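Local coordinates for protein Rho guanine nucleotide exchange factor 11 (Homo sapiens, PDB 5JHH) that probably activates Rho-family GTPases by promoting exchange of GDP for GTP through its tandem DH and PH domains, at residues A[16-19]-A[20-24]; A[47-50]-A[51-55]; A[196-199]-A[200-204]; A[211-214]-A[215-219]. All blocks are in the same frame, centred on the assembly; numbering follows the deposited sequence.

Overall arrangement
All four contacts are local, each a short piece of one of the two long helices of the chain, the first including the residues just ahead of its helix. Interactions 1 and 2 sit near opposite ends of helix 18-54, their centres about 45 Å apart, the first at its N-terminus and the second where it stops. Interactions 3 and 4 follow one another on helix 189-227, centres about 22 Å apart and nearest atoms about 8 Å apart. Interaction 3 lies about 24 Å, centre to centre, from interaction 1. This second helix runs from the DH bundle toward the PH domain, and residues of interactions 3 and 4 touch another protein chain, interaction 4 more extensively.

Interaction 1: residues A[16-19]-A[20-24]; sequences LTQR and EIDRQ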
loop_
_atom_site.group_PDB
_atom_site.type_symbol
_atom_site.label_atom_id
_atom_site.label_comp_id
_atom_site.label_asym_id
_atom_site.label_seq_id
_atom_site.Cartn_x
_atom_site.Cartn_y
_atom_site.Cartn_z
ATOM N N LEU A 16 -38.202 -8.593 5.099
ATOM C CA LEU A 16 -36.993 -8.415 5.895
ATOM C C LEU A 16 -36.773 -7.009 6.444
ATOM O O LEU A 16 -37.265 -6.019 5.914
ATOM C CB LEU A 16 -35.779 -8.811 5.060
ATOM C CG LEU A 16 -35.927 -10.144 4.332
ATOM C CD1 LEU A 16 -34.837 -10.288 3.287
ATOM C CD2 LEU A 16 -35.901 -11.308 5.316
ATOM N N THR A 17 -35.989 -6.953 7.507
ATOM C CA THR A 17 -35.544 -5.695 8.081
ATOM C C THR A 17 -34.418 -5.059 7.253
ATOM O O THR A 17 -33.729 -5.738 6.500
ATOM C CB THR A 17 -35.048 -5.902 9.533
ATOM O OG1 THR A 17 -34.116 -4.874 9.867
ATOM C CG2 THR A 17 -34.350 -7.278 9.741
ATOM N N GLN A 18 -34.219 -3.757 7.428
ATOM C CA GLN A 18 -33.142 -3.018 6.755
ATOM C C GLN A 18 -31.762 -3.612 7.075
ATOM O O GLN A 18 -30.908 -3.725 6.200
ATOM C CB GLN A 18 -33.169 -1.536 7.180
ATOM C CG GLN A 18 -32.282 -0.574 6.374
ATOM C CD GLN A 18 -32.636 -0.493 4.889
ATOM O OE1 GLN A 18 -31.900 0.100 4.108
ATOM N NE2 GLN A 18 -33.766 -1.081 4.494
ATOM N N ARG A 19 -31.553 -3.937 8.346
ATOM C CA ARG A 19 -30.343 -4.587 8.794
ATOM C C ARG A 19 -30.127 -5.895 8.050
ATOM O O ARG A 19 -29.041 -6.148 7.577
ATOM C CB ARG A 19 -30.410 -4.854 10.290
ATOM C CG ARG A 19 -29.070 -5.188 10.933
ATOM C CD ARG A 19 -29.255 -5.684 12.360
ATOM N NE ARG A 19 -28.090 -5.436 13.210
ATOM C CZ ARG A 19 -27.688 -4.235 13.622
ATOM N NH1 ARG A 19 -26.621 -4.128 14.405
ATOM N NH2 ARG A 19 -28.333 -3.135 13.243
ATOM N N GLU A 20 -31.153 -6.721 7.926
ATOM C CA GLU A 20 -30.990 -8.005 7.281
ATOM C C GLU A 20 -30.889 -7.865 5.754
ATOM O O GLU A 20 -30.279 -8.693 5.078
ATOM C CB GLU A 20 -32.121 -8.958 7.668
ATOM C CG GLU A 20 -32.166 -10.276 6.881
ATOM C CD GLU A 20 -30.936 -11.179 7.071
ATOM O OE1 GLU A 20 -31.051 -12.207 7.767
ATOM O OE2 GLU A 20 -29.862 -10.888 6.505
ATOM N N ILE A 21 -31.471 -6.809 5.207
ATOM C CA ILE A 21 -31.286 -6.508 3.804
ATOM C C ILE A 21 -29.806 -6.174 3.584
ATOM O O ILE A 21 -29.192 -6.643 2.643
ATOM C CB ILE A 21 -32.098 -5.279 3.371
ATOM C CG1 ILE A 21 -33.604 -5.472 3.619
ATOM C CG2 ILE A 21 -31.821 -4.959 1.900
ATOM C CD1 ILE A 21 -34.387 -5.927 2.398
ATOM N N ASP A 22 -29.265 -5.323 4.455
ATOM C CA ASP A 22 -27.913 -4.822 4.310
ATOM C C ASP A 22 -26.892 -5.936 4.485
ATOM O O ASP A 22 -25.926 -5.981 3.750
ATOM C CB ASP A 22 -27.631 -3.699 5.312
ATOM C CG ASP A 22 -28.445 -2.442 5.018
ATOM O OD1 ASP A 22 -29.316 -2.493 4.125
ATOM O OD2 ASP A 22 -28.246 -1.423 5.711
ATOM N N ARG A 23 -27.136 -6.810 5.460
ATOM C CA ARG A 23 -26.376 -8.020 5.666
ATOM C C ARG A 23 -26.337 -8.843 4.401
ATOM O O ARG A 23 -25.255 -9.259 3.968
ATOM C CB ARG A 23 -26.991 -8.825 6.807
ATOM C CG ARG A 23 -26.130 -9.950 7.308
ATOM C CD ARG A 23 -26.871 -10.807 8.318
ATOM N NE ARG A 23 -26.150 -12.046 8.500
ATOM C CZ ARG A 23 -26.479 -13.214 7.949
ATOM N NH1 ARG A 23 -25.691 -14.242 8.163
ATOM N NH2 ARG A 23 -27.589 -13.375 7.225
ATOM N N GLN A 24 -27.484 -9.013 3.752
ATOM C CA GLN A 24 -27.528 -9.780 2.491
ATOM C C GLN A 24 -26.733 -9.133 1.375
ATOM O O GLN A 24 -26.151 -9.821 0.537
ATOM C CB GLN A 24 -28.947 -9.976 2.002
ATOM C CG GLN A 24 -29.760 -10.823 2.943
ATOM C CD GLN A 24 -29.196 -12.200 3.075
ATOM O OE1 GLN A 24 -28.901 -12.827 2.091
ATOM N NE2 GLN A 24 -29.045 -12.675 4.303
#
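Thr-17 and Glu-20 meet where the chain turns into helix 18-54. One torsion of Thr-17 (chi1 155°) sets both of its branches: OG1, anti to the backbone N, turns back to the helix and accepts a weak bond from Arg-19 N at 3.1 Å, while CG2, placed between the backbone N and the carbonyl carbon, faces Glu-20 and lies 3.5 Å from its CB, the side chains crossing at about a right angle. Leu-16, just ahead of the cap, rests CB 4.2 Å from CD1 of Ile-21, while its CD2 touches CG of Glu-20. Glu-20 then bends at chi2 (63°), and its OE2 takes a nearly straight bond from Gln-24 NE2 at 3.0 Å, entering from above the carboxylate plane. The same oxygen forms a long salt bridge, 3.4 Å, with NH2 of Arg-23, whose guanidinium also donates to the carbonyls of Ile-94 and Lys-95. On another side, Asp-22 OD1 and Gln-18 OE1 merely lie near each other at 3.7 Å, their planes turned steeply, 78° apart; the link here is the backbone bond from Asp-22 N to Gln-18 O, 2.9 Å. With an alanine here the carboxylate beside the Gln-18 amide is gone, which is likely to leave that amide freer to turn, though the backbone bond could stay. A threonine N-cap flanked by a hydrophobic staple, Leu-16 to Ile-21, marks the start of the long helix 18-54 of the DH bundle.

Interaction 2: residues A[47-50]-A[51-55]; sequences IFYQ and RMKKE
Phe-48 and Met-52 lie side by side one turn apart in the last turns of helix 18-54, part of the helical bundle of the DH domain. Met-52 can be followed outward: CB packs 3.4 Å from the carbonyl O of Phe-48, CG comes within 3.0 Å of the same oxygen, and SD passes it at 3.9 Å. With CG anti to the carbonyl carbon (chi1 -67°) and the chain extended beyond it, the methyl CE arrives at the edge of the Phe-48 ring, 4.0 Å from CD1 and near the ring plane. One face of that ring is covered by CG2 of Ile-47. Helices 139-150 and 60-66 pack against this part of the bundle, Met-52 touching both Met-145 and Leu-63. Nearer the surface, Arg-51 bends at chi3 (57°), and its CD comes 3.5 Å from Ile-47 O. The Arg-51 guanidinium offers its edge, in plane, to OE2 of Glu-55 in a long salt bridge through NH2, with NE adding a second weak bond. Gln-50 instead turns its NE2 back to Asp-45. Across the helix from Arg-51, Lys-53 winds back over a turn, bent at chi2, chi3 and chi4, until NZ makes a weak hydrogen bond with Tyr-49 OH at 2.9 Å.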
loop_
_atom_site.group_PDB
_atom_site.type_symbol
_atom_site.label_atom_id
_atom_site.label_comp_id
_atom_site.label_asym_id
_atom_site.label_seq_id
_atom_site.Cartn_x
_atom_site.Cartn_y
_atom_site.Cartn_z
ATOM N N ILE A 47 -4.228 -16.233 -20.310
ATOM C CA ILE A 47 -3.709 -15.267 -21.272
ATOM C C ILE A 47 -2.187 -15.113 -21.137
ATOM O O ILE A 47 -1.513 -14.854 -22.139
ATOM C CB ILE A 47 -4.355 -13.880 -21.112
ATOM C CG1 ILE A 47 -5.870 -13.937 -21.332
ATOM C CG2 ILE A 47 -3.756 -12.875 -22.079
ATOM C CD1 ILE A 47 -6.295 -14.486 -22.671
ATOM N N PHE A 48 -1.648 -15.281 -19.922
ATOM C CA PHE A 48 -0.247 -15.013 -19.701
ATOM C C PHE A 48 0.548 -16.274 -19.387
ATOM O O PHE A 48 1.404 -16.701 -20.169
ATOM C CB PHE A 48 -0.083 -13.968 -18.609
ATOM C CG PHE A 48 -0.635 -12.601 -18.978
ATOM C CD1 PHE A 48 0.095 -11.730 -19.749
ATOM C CD2 PHE A 48 -1.909 -12.235 -18.616
ATOM C CE1 PHE A 48 -0.418 -10.503 -20.116
ATOM C CE2 PHE A 48 -2.411 -10.977 -18.926
ATOM C CZ PHE A 48 -1.679 -10.124 -19.712
ATOM N N TYR A 49 0.287 -16.853 -18.230
ATOM C CA TYR A 49 1.123 -17.905 -17.685
ATOM C C TYR A 49 1.279 -19.088 -18.616
ATOM O O TYR A 49 2.400 -19.448 -18.974
ATOM C CB TYR A 49 0.586 -18.394 -16.326
ATOM C CG TYR A 49 1.387 -19.550 -15.781
ATOM C CD1 TYR A 49 2.718 -19.417 -15.477
ATOM C CD2 TYR A 49 0.799 -20.799 -15.610
ATOM C CE1 TYR A 49 3.475 -20.503 -15.003
ATOM C CE2 TYR A 49 1.515 -21.884 -15.140
ATOM C CZ TYR A 49 2.852 -21.728 -14.829
ATOM O OH TYR A 49 3.526 -22.796 -14.347
ATOM N N GLN A 50 0.161 -19.646 -19.053
ATOM C CA GLN A 50 0.188 -20.860 -19.899
ATOM C C GLN A 50 0.794 -20.607 -21.249
ATOM O O GLN A 50 1.513 -21.457 -21.767
ATOM C CB GLN A 50 -1.191 -21.448 -20.105
ATOM C CG GLN A 50 -1.843 -21.900 -18.815
ATOM C CD GLN A 50 -1.168 -23.079 -18.166
ATOM O OE1 GLN A 50 -0.477 -23.854 -18.809
ATOM N NE2 GLN A 50 -1.346 -23.202 -16.860
ATOM N N ARG A 51 0.573 -19.418 -21.793
ATOM C CA ARG A 51 1.181 -19.078 -23.070
ATOM C C ARG A 51 2.671 -18.790 -22.929
ATOM O O ARG A 51 3.470 -19.172 -23.792
ATOM C CB ARG A 51 0.475 -17.922 -23.730
ATOM C CG ARG A 51 -0.978 -18.196 -24.135
ATOM C CD ARG A 51 -1.546 -17.029 -24.939
ATOM N NE ARG A 51 -0.698 -16.801 -26.120
ATOM C CZ ARG A 51 -0.437 -15.622 -26.696
ATOM N NH1 ARG A 51 -0.949 -14.476 -26.222
ATOM N NH2 ARG A 51 0.375 -15.596 -27.755
ATOM N N MET A 52 3.081 -18.157 -21.841
ATOM C CA MET A 52 4.502 -17.898 -21.682
ATOM C C MET A 52 5.232 -19.221 -21.582
ATOM O O MET A 52 6.361 -19.358 -22.014
ATOM C CB MET A 52 4.771 -17.097 -20.410
ATOM C CG MET A 52 4.219 -15.685 -20.478
ATOM S SD MET A 52 4.529 -14.779 -18.970
ATOM C CE MET A 52 3.818 -13.199 -19.380
ATOM N N LYS A 53 4.599 -20.149 -20.885
ATOM C CA LYS A 53 5.181 -21.435 -20.629
ATOM C C LYS A 53 5.229 -22.231 -21.910
ATOM O O LYS A 53 6.272 -22.715 -22.275
ATOM C CB LYS A 53 4.328 -22.176 -19.621
ATOM C CG LYS A 53 4.988 -23.414 -19.039
ATOM C CD LYS A 53 4.011 -24.566 -18.964
ATOM C CE LYS A 53 4.144 -25.317 -17.661
ATOM N NZ LYS A 53 3.430 -24.550 -16.602
ATOM N N LYS A 54 4.079 -22.384 -22.558
ATOM C CA LYS A 54 3.958 -23.178 -23.764
ATOM C C LYS A 54 4.869 -22.640 -24.886
ATOM O O LYS A 54 5.522 -23.435 -25.546
ATOM C CB LYS A 54 2.490 -23.253 -24.231
ATOM C CG LYS A 54 2.290 -23.640 -25.698
ATOM C CD LYS A 54 2.298 -25.160 -25.908
ATOM C CE LYS A 54 0.892 -25.758 -25.933
ATOM N NZ LYS A 54 0.058 -25.162 -27.017
ATOM N N GLU A 55 4.927 -21.323 -25.111
ATOM C CA GLU A 55 5.767 -20.793 -26.190
ATOM C C GLU A 55 7.189 -20.372 -25.742
ATOM O O GLU A 55 7.860 -19.635 -26.459
ATOM C CB GLU A 55 5.086 -19.593 -26.822
ATOM C CG GLU A 55 3.743 -19.912 -27.455
ATOM C CD GLU A 55 2.930 -18.664 -27.802
ATOM O OE1 GLU A 55 3.535 -17.607 -28.102
ATOM O OE2 GLU A 55 1.676 -18.745 -27.781
#

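Interaction 3: residues A[196-199]-A[200-204]; sequences RARD and QCREI
Ala-197 and Cys-201 form the buried side of this turn of helix 189-227. Cys-201 N donates to Ala-197 O at 2.9 Å in an almost straight hydrogen bond (N-H...O 174°). Helix 98-105 covers both residues, and Pro-174 and Leu-177 of helix 165-182 press on Cys-201. The polar flanks are partly exposed. Arg-198, bent at chi3 (71°), turns its guanidinium onto the neighbouring Asp-199: NE and NH2 both grip OD1 side-on, at 3.0 and 2.9 Å, from one face of the carboxylate. NH1 of Arg-202 adds a longer salt bridge to this oxygen, 3.6 Å. The two guanidinium planes are only 15° apart, with Arg-198 CG over one face of the Arg-202 group; Asp-199, with Glu-178 on Arg-202 NH2, probably offsets their like charges. Arg-202 also packs on an aromatic side chain of another protein's chain. On another flank the Gln-200 amide stacks on the Arg-196 guanidinium, NE2 3.7 Å from NH2, while Arg-110 and Asp-106 hold its polar atoms. Toward solvent, a water bridges Asp-199 O and Glu-203 OE1. The buried apolar face and the salt-bridge network of Arg-198, Asp-199 and Arg-202 along the polar side are typical of an amphipathic helix, here in the DH bundle.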
loop_
_atom_site.group_PDB
_atom_site.type_symbol
_atom_site.label_atom_id
_atom_site.label_comp_id
_atom_site.label_asym_id
_atom_site.label_seq_id
_atom_site.Cartn_x
_atom_site.Cartn_y
_atom_site.Cartn_z
ATOM N N ARG A 196 -13.784 -13.490 14.866
ATOM C CA ARG A 196 -12.593 -14.294 14.915
ATOM C C ARG A 196 -11.993 -14.368 13.499
ATOM O O ARG A 196 -10.802 -14.135 13.311
ATOM C CB ARG A 196 -12.954 -15.679 15.484
ATOM C CG ARG A 196 -11.958 -16.803 15.257
ATOM C CD ARG A 196 -10.711 -16.543 16.057
ATOM N NE ARG A 196 -9.824 -17.698 16.071
ATOM C CZ ARG A 196 -8.599 -17.685 16.582
ATOM N NH1 ARG A 196 -8.108 -16.587 17.161
ATOM N NH2 ARG A 196 -7.853 -18.775 16.511
ATOM N N ALA A 197 -12.843 -14.632 12.515
ATOM C CA ALA A 197 -12.415 -14.667 11.116
ATOM C C ALA A 197 -11.797 -13.342 10.644
ATOM O O ALA A 197 -10.752 -13.315 9.975
ATOM C CB ALA A 197 -13.599 -15.053 10.216
ATOM N N ARG A 198 -12.458 -12.241 10.970
ATOM C CA ARG A 198 -11.918 -10.906 10.672
ATOM C C ARG A 198 -10.524 -10.743 11.240
ATOM O O ARG A 198 -9.570 -10.278 10.550
ATOM C CB ARG A 198 -12.826 -9.822 11.234
ATOM C CG ARG A 198 -12.177 -8.444 11.185
ATOM C CD ARG A 198 -12.858 -7.471 12.132
ATOM N NE ARG A 198 -12.534 -7.844 13.504
ATOM C CZ ARG A 198 -13.314 -7.615 14.541
ATOM N NH1 ARG A 198 -14.454 -6.941 14.402
ATOM N NH2 ARG A 198 -12.931 -8.061 15.724
ATOM N N ASP A 199 -10.381 -11.106 12.505
ATOM C CA ASP A 199 -9.062 -10.962 13.131
ATOM C C ASP A 199 -7.976 -11.852 12.464
ATOM O O ASP A 199 -6.778 -11.487 12.429
ATOM C CB ASP A 199 -9.154 -11.317 14.629
ATOM C CG ASP A 199 -10.029 -10.320 15.449
ATOM O OD1 ASP A 199 -10.391 -9.220 14.998
ATOM O OD2 ASP A 199 -10.334 -10.664 16.580
ATOM N N GLN A 200 -8.371 -13.040 11.991
ATOM C CA GLN A 200 -7.391 -13.960 11.416
ATOM C C GLN A 200 -6.991 -13.445 10.037
ATOM O O GLN A 200 -5.822 -13.440 9.721
ATOM C CB GLN A 200 -7.934 -15.387 11.355
ATOM C CG GLN A 200 -7.957 -16.142 12.680
ATOM C CD GLN A 200 -6.642 -16.782 13.010
ATOM O OE1 GLN A 200 -5.655 -16.115 13.193
ATOM N NE2 GLN A 200 -6.627 -18.100 13.122
ATOM N N CYS A 201 -7.937 -12.894 9.276
ATOM C CA CYS A 201 -7.608 -12.165 8.038
ATOM C C CYS A 201 -6.589 -11.053 8.242
ATOM O O CYS A 201 -5.687 -10.890 7.436
ATOM C CB CYS A 201 -8.814 -11.547 7.412
ATOM S SG CYS A 201 -9.943 -12.736 6.755
ATOM N N ARG A 202 -6.727 -10.278 9.291
ATOM C CA ARG A 202 -5.700 -9.272 9.572
ATOM C C ARG A 202 -4.322 -9.867 9.744
ATOM O O ARG A 202 -3.313 -9.330 9.257
ATOM C CB ARG A 202 -6.053 -8.462 10.800
ATOM C CG ARG A 202 -7.155 -7.464 10.468
ATOM C CD ARG A 202 -7.444 -6.525 11.632
ATOM N NE ARG A 202 -8.585 -5.694 11.326
ATOM C CZ ARG A 202 -9.641 -5.524 12.128
ATOM N NH1 ARG A 202 -9.701 -6.108 13.326
ATOM N NH2 ARG A 202 -10.637 -4.740 11.730
ATOM N N GLU A 203 -4.303 -10.965 10.457
ATOM C CA GLU A 203 -3.079 -11.718 10.761
ATOM C C GLU A 203 -2.463 -12.299 9.474
ATOM O O GLU A 203 -1.262 -12.292 9.257
ATOM C CB GLU A 203 -3.478 -12.825 11.722
ATOM C CG GLU A 203 -2.563 -13.010 12.898
ATOM C CD GLU A 203 -2.233 -11.758 13.663
ATOM O OE1 GLU A 203 -3.162 -11.158 14.223
ATOM O OE2 GLU A 203 -1.018 -11.427 13.727
ATOM N N ILE A 204 -3.328 -12.708 8.569
ATOM C CA ILE A 204 -2.877 -13.191 7.288
ATOM C C ILE A 204 -2.245 -12.042 6.530
ATOM O O ILE A 204 -1.236 -12.205 5.884
ATOM C CB ILE A 204 -4.070 -13.761 6.506
ATOM C CG1 ILE A 204 -4.441 -15.126 7.072
ATOM C CG2 ILE A 204 -3.781 -13.823 5.042
ATOM C CD1 ILE A 204 -5.785 -15.599 6.542
HETATM O O HOH W 1 -5.820 -9.800 14.226
#

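Interaction 4: residues A[211-214]-A[215-219]; sequences AVKQ and TENRH
Thr-215 binds Ala-211 twice: OG1 donates to the carbonyl O at 3.0 Å and the backbone N at 2.9 Å, reaching that oxygen from opposite faces of its plane. The hydroxyl can do so because OG1 stands beside its own backbone N (chi1 -64°), folded back over the preceding turn. A second link is made through water, which donates to OE1 of Gln-214 at 2.6 Å and accepts from ND2 of Asn-217 at 2.9 Å, joining two amides whose own atoms stay apart. The other amide atoms are also engaged: Gln-214 NE2 binds Glu-210, and Asn-217 OD1 receives a bond from a basic side chain of another protein's chain. These residues belong to helix 189-227, the long helix that leads from the DH bundle toward the PH domain, and here one flank of it meets the partner protein. Glu-216 serves that surface: its OE1 pairs with a basic side chain of the other chain, while OE2 bonds to Ser-125. A glutamine in place of Glu-216 would probably leave that basic partner without its counter-charge and weaken the interchain link. Glu-216 is extended and runs alongside Val-212, pointing the same way, so that its CD lies 3.6 Å from the methyl CG1 of Val-212, which itself packs on the backbone of the other protein. Farther round, the extended Lys-213 crosses Asn-217 at a slant, its CG 3.9 Å from ND2.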
loop_
_atom_site.group_PDB
_atom_site.type_symbol
_atom_site.label_atom_id
_atom_site.label_comp_id
_atom_site.label_asym_id
_atom_site.label_seq_id
_atom_site.Cartn_x
_atom_site.Cartn_y
_atom_site.Cartn_z
ATOM N N ALA A 211 6.261 -11.173 4.553
ATOM C CA ALA A 211 7.010 -11.889 3.527
ATOM C C ALA A 211 7.528 -10.968 2.445
ATOM O O ALA A 211 8.644 -11.151 1.934
ATOM C CB ALA A 211 6.166 -12.975 2.886
ATOM N N VAL A 212 6.698 -10.010 2.036
ATOM C CA VAL A 212 7.117 -9.080 1.014
ATOM C C VAL A 212 8.286 -8.288 1.571
ATOM O O VAL A 212 9.320 -8.099 0.923
ATOM C CB VAL A 212 5.975 -8.128 0.668
ATOM C CG1 VAL A 212 6.425 -6.948 -0.155
ATOM C CG2 VAL A 212 4.879 -8.886 -0.051
ATOM N N LYS A 213 8.143 -7.852 2.803
ATOM C CA LYS A 213 9.190 -7.056 3.417
ATOM C C LYS A 213 10.538 -7.763 3.413
ATOM O O LYS A 213 11.514 -7.192 2.947
ATOM C CB LYS A 213 8.795 -6.704 4.795
ATOM C CG LYS A 213 9.894 -6.071 5.602
ATOM C CD LYS A 213 9.328 -5.878 6.997
ATOM C CE LYS A 213 10.150 -4.881 7.755
ATOM N NZ LYS A 213 9.477 -4.636 9.046
ATOM N N GLN A 214 10.574 -9.015 3.862
ATOM C CA GLN A 214 11.832 -9.715 4.019
ATOM C C GLN A 214 12.378 -10.103 2.665
ATOM O O GLN A 214 13.574 -9.998 2.422
ATOM C CB GLN A 214 11.693 -10.950 4.926
ATOM C CG GLN A 214 11.484 -10.646 6.434
ATOM C CD GLN A 214 12.337 -9.478 7.019
ATOM O OE1 GLN A 214 13.523 -9.291 6.690
ATOM N NE2 GLN A 214 11.728 -8.699 7.898
ATOM N N THR A 215 11.509 -10.507 1.748
ATOM C CA THR A 215 11.992 -10.880 0.427
ATOM C C THR A 215 12.567 -9.693 -0.306
ATOM O O THR A 215 13.641 -9.807 -0.897
ATOM C CB THR A 215 10.879 -11.466 -0.453
ATOM O OG1 THR A 215 10.398 -12.687 0.119
ATOM C CG2 THR A 215 11.362 -11.732 -1.808
ATOM N N GLU A 216 11.856 -8.566 -0.327
ATOM C CA GLU A 216 12.415 -7.379 -0.972
ATOM C C GLU A 216 13.679 -6.865 -0.242
ATOM O O GLU A 216 14.683 -6.477 -0.881
ATOM C CB GLU A 216 11.397 -6.243 -1.031
ATOM C CG GLU A 216 10.191 -6.557 -1.911
ATOM C CD GLU A 216 9.148 -5.441 -1.991
ATOM O OE1 GLU A 216 9.037 -4.592 -1.065
ATOM O OE2 GLU A 216 8.446 -5.408 -3.042
ATOM N N ASN A 217 13.619 -6.823 1.085
ATOM C CA ASN A 217 14.746 -6.306 1.842
ATOM C C ASN A 217 15.972 -7.137 1.524
ATOM O O ASN A 217 17.048 -6.574 1.279
ATOM C CB ASN A 217 14.526 -6.368 3.340
ATOM C CG ASN A 217 13.767 -5.202 3.864
ATOM O OD1 ASN A 217 13.244 -4.351 3.120
ATOM N ND2 ASN A 217 13.704 -5.134 5.167
ATOM N N ARG A 218 15.800 -8.450 1.462
ATOM C CA ARG A 218 16.944 -9.337 1.213
ATOM C C ARG A 218 17.577 -9.068 -0.134
ATOM O O ARG A 218 18.813 -8.997 -0.251
ATOM C CB ARG A 218 16.540 -10.797 1.315
ATOM C CG ARG A 218 17.709 -11.794 1.269
ATOM C CD ARG A 218 17.285 -13.244 1.550
ATOM N NE ARG A 218 16.532 -13.818 0.424
ATOM C CZ ARG A 218 15.237 -14.170 0.447
ATOM N NH1 ARG A 218 14.513 -14.069 1.565
ATOM N NH2 ARG A 218 14.655 -14.635 -0.665
ATOM N N HIS A 219 16.730 -8.923 -1.152
ATOM C CA HIS A 219 17.202 -8.615 -2.483
ATOM C C HIS A 219 17.893 -7.242 -2.516
ATOM O O HIS A 219 18.953 -7.095 -3.078
ATOM C CB HIS A 219 16.021 -8.651 -3.441
ATOM C CG HIS A 219 16.370 -8.368 -4.866
ATOM N ND1 HIS A 219 16.275 -7.106 -5.426
ATOM C CD2 HIS A 219 16.759 -9.194 -5.864
ATOM C CE1 HIS A 219 16.612 -7.166 -6.705
ATOM N NE2 HIS A 219 16.899 -8.425 -6.997
HETATM O O HOH W 2 15.168 -7.347 6.357
#